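Local coordinates for protein HP0721 (Helicobacter pylori, PDB 2XRH) that is a secreted protein of unknown function from the DUF1104 family, seen here as a truncated, mostly helical form with nicotinic acid bound, at the interface of chains A and B. Numbering follows the deposited sequence. Chains: chain A/B, Protein HP0721.

The interface of chains A and B. Residues chain A 65-66, 96, 99; chain B 70-71, 74.
A:Arg99 reaches across to B:Glu74 and holds it side-on, one guanidinium nitrogen to each carboxylate oxygen. NE of A:Arg99 donates to OE2 of B:Glu74 at 2.8 Å in an almost straight bond that is also a salt bridge. NH2 of A:Arg99 donates to OE1 of B:Glu74 at 2.9 Å. Both oxygens lie near the guanidinium plane but are met from above the carboxylate plane, the two groups being turned 55° apart. Glutamate suits the place because its two oxygens match NE and NH2 while its methylenes lie against A:Phe96, CG over the rim of one ring face. With CG anti to the backbone N (chi1 -172°), helix 70-86 delivers the carboxylate to the arginine. The CG1 methyl of B:Val70 lies over one face of the guanidinium, offset toward its rim, 3.5 Å from CZ of A:Arg99. Beside it, the small B:Ala71 probably lets the backbones come close; its first-turn N, lacking an earlier carbonyl in its own helix, donates to the backbone O of A:Asp66 at 3.1 Å, on a lone pair. This two-fold interface of the deposited assembly may or may not form in solution. At other edges of the guanidinium, in its plane, A:Asp66 and A:Thr65 help fix its rotation. OD1 of A:Asp66 accepts from NH1 and NH2 of A:Arg99, the latter a salt bridge, so the arginine's positive charge probably offsets two carboxylates. NH1 of A:Arg99 also donates to the hydroxyl OG1 of A:Thr65, 2.8 Å away.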
ATOM      1  N   THR A  65      -8.089  -9.731   2.080  1.00  8.76           N
ATOM      2  CA  THR A  65      -7.235  -9.250   0.981  1.00  8.70           C
ATOM      3  C   THR A  65      -5.866  -9.923   0.887  1.00  9.47           C
ATOM      4  O   THR A  65      -5.184  -9.731  -0.131  1.00  9.57           O
ATOM      5  CB  THR A  65      -7.065  -7.702   1.034  1.00  9.47           C
ATOM      6  OG1 THR A  65      -6.397  -7.349   2.266  1.00  8.96           O
ATOM      7  CG2 THR A  65      -8.415  -7.014   0.909  1.00 11.37           C
ATOM      8  N   ASP A  66      -5.486 -10.706   1.908  1.00  9.00           N
ATOM      9  CA  ASP A  66      -4.180 -11.355   1.951  1.00  9.39           C
ATOM     10  C   ASP A  66      -3.817 -12.132   0.695  1.00  9.90           C
ATOM     11  O   ASP A  66      -2.653 -12.121   0.306  1.00 10.03           O
ATOM     12  CB  ASP A  66      -4.077 -12.344   3.156  1.00  9.19           C
ATOM     13  CG  ASP A  66      -3.525 -11.744   4.402  1.00 10.13           C
ATOM     14  OD1 ASP A  66      -2.948 -10.635   4.374  1.00 11.49           O
ATOM     15  OD2 ASP A  66      -3.714 -12.427   5.442  1.00 15.24           O
ATOM     16  N   PHE A  96      -2.807   1.083   1.968  1.00 20.50           N
ATOM     17  CA  PHE A  96      -3.281  -0.321   2.179  1.00 18.80           C
ATOM     18  C   PHE A  96      -4.673  -0.336   2.826  1.00 19.31           C
ATOM     19  O   PHE A  96      -5.186  -1.409   3.173  1.00 17.98           O
ATOM     20  CB  PHE A  96      -2.318  -1.185   3.055  1.00 18.10           C
ATOM     21  CG  PHE A  96      -1.069  -1.738   2.344  1.00 19.05           C
ATOM     22  CD1 PHE A  96      -1.009  -3.017   1.811  1.00 20.32           C
ATOM     23  CD2 PHE A  96       0.146  -1.018   2.377  1.00 23.25           C
ATOM     24  CE1 PHE A  96       0.140  -3.488   1.160  1.00 18.76           C
ATOM     25  CE2 PHE A  96       1.322  -1.509   1.764  1.00 23.15           C
ATOM     26  CZ  PHE A  96       1.317  -2.758   1.154  1.00 21.69           C
ATOM     27  N   ARG A  99      -6.464  -2.628   6.003  1.00 15.92           N
ATOM     28  CA  ARG A  99      -5.583  -3.711   6.461  1.00 17.29           C
ATOM     29  C   ARG A  99      -4.753  -3.268   7.602  1.00 21.36           C
ATOM     30  O   ARG A  99      -4.589  -4.043   8.525  1.00 22.34           O
ATOM     31  CB  ARG A  99      -4.601  -4.239   5.395  1.00 17.62           C
ATOM     32  CG  ARG A  99      -5.148  -4.748   4.221  1.00 17.16           C
ATOM     33  CD  ARG A  99      -4.047  -5.173   3.236  1.00 12.42           C
ATOM     34  NE  ARG A  99      -2.979  -5.991   3.846  1.00 11.06           N
ATOM     35  CZ  ARG A  99      -2.967  -7.309   3.958  1.00 10.49           C
ATOM     36  NH1 ARG A  99      -3.949  -8.049   3.503  1.00 10.59           N
ATOM     37  NH2 ARG A  99      -1.939  -7.917   4.529  1.00 11.30           N
TER
ATOM     38  N   VAL B  70      -0.902  -9.878  -1.634  1.00  7.32           N
ATOM     39  CA  VAL B  70      -0.861  -8.742  -0.742  1.00  7.81           C
ATOM     40  C   VAL B  70      -0.130  -9.092   0.558  1.00  8.66           C
ATOM     41  O   VAL B  70       0.649  -8.292   1.061  1.00  8.16           O
ATOM     42  CB  VAL B  70      -2.253  -8.220  -0.468  1.00  7.79           C
ATOM     43  CG1 VAL B  70      -2.204  -7.032   0.565  1.00  8.96           C
ATOM     44  CG2 VAL B  70      -2.869  -7.770  -1.781  1.00  8.95           C
ATOM     45  N   ALA B  71      -0.355 -10.280   1.104  1.00  8.99           N
ATOM     46  CA  ALA B  71       0.298 -10.644   2.336  1.00  8.51           C
ATOM     47  C   ALA B  71       1.824 -10.592   2.203  1.00  7.77           C
ATOM     48  O   ALA B  71       2.522 -10.036   3.050  1.00 10.10           O
ATOM     49  CB  ALA B  71      -0.134 -12.011   2.807  1.00 10.05           C
ATOM     50  N   GLU B  74       3.013  -6.834   1.505  0.50  9.13           N
ATOM     51  CA  GLU B  74       2.976  -6.030   2.708  0.50  9.73           C
ATOM     52  C   GLU B  74       4.105  -6.399   3.672  0.50  9.59           C
ATOM     53  O   GLU B  74       4.747  -5.527   4.285  0.50 10.42           O
ATOM     54  CB  GLU B  74       1.643  -6.171   3.414  0.50 10.75           C
ATOM     55  CG  GLU B  74       1.486  -5.223   4.556  0.50 12.47           C
ATOM     56  CD  GLU B  74       0.181  -5.418   5.225  0.50 12.63           C
ATOM     57  OE1 GLU B  74       0.084  -6.395   5.986  0.50 14.99           O
ATOM     58  OE2 GLU B  74      -0.749  -4.624   4.955  0.50 15.48           O
TER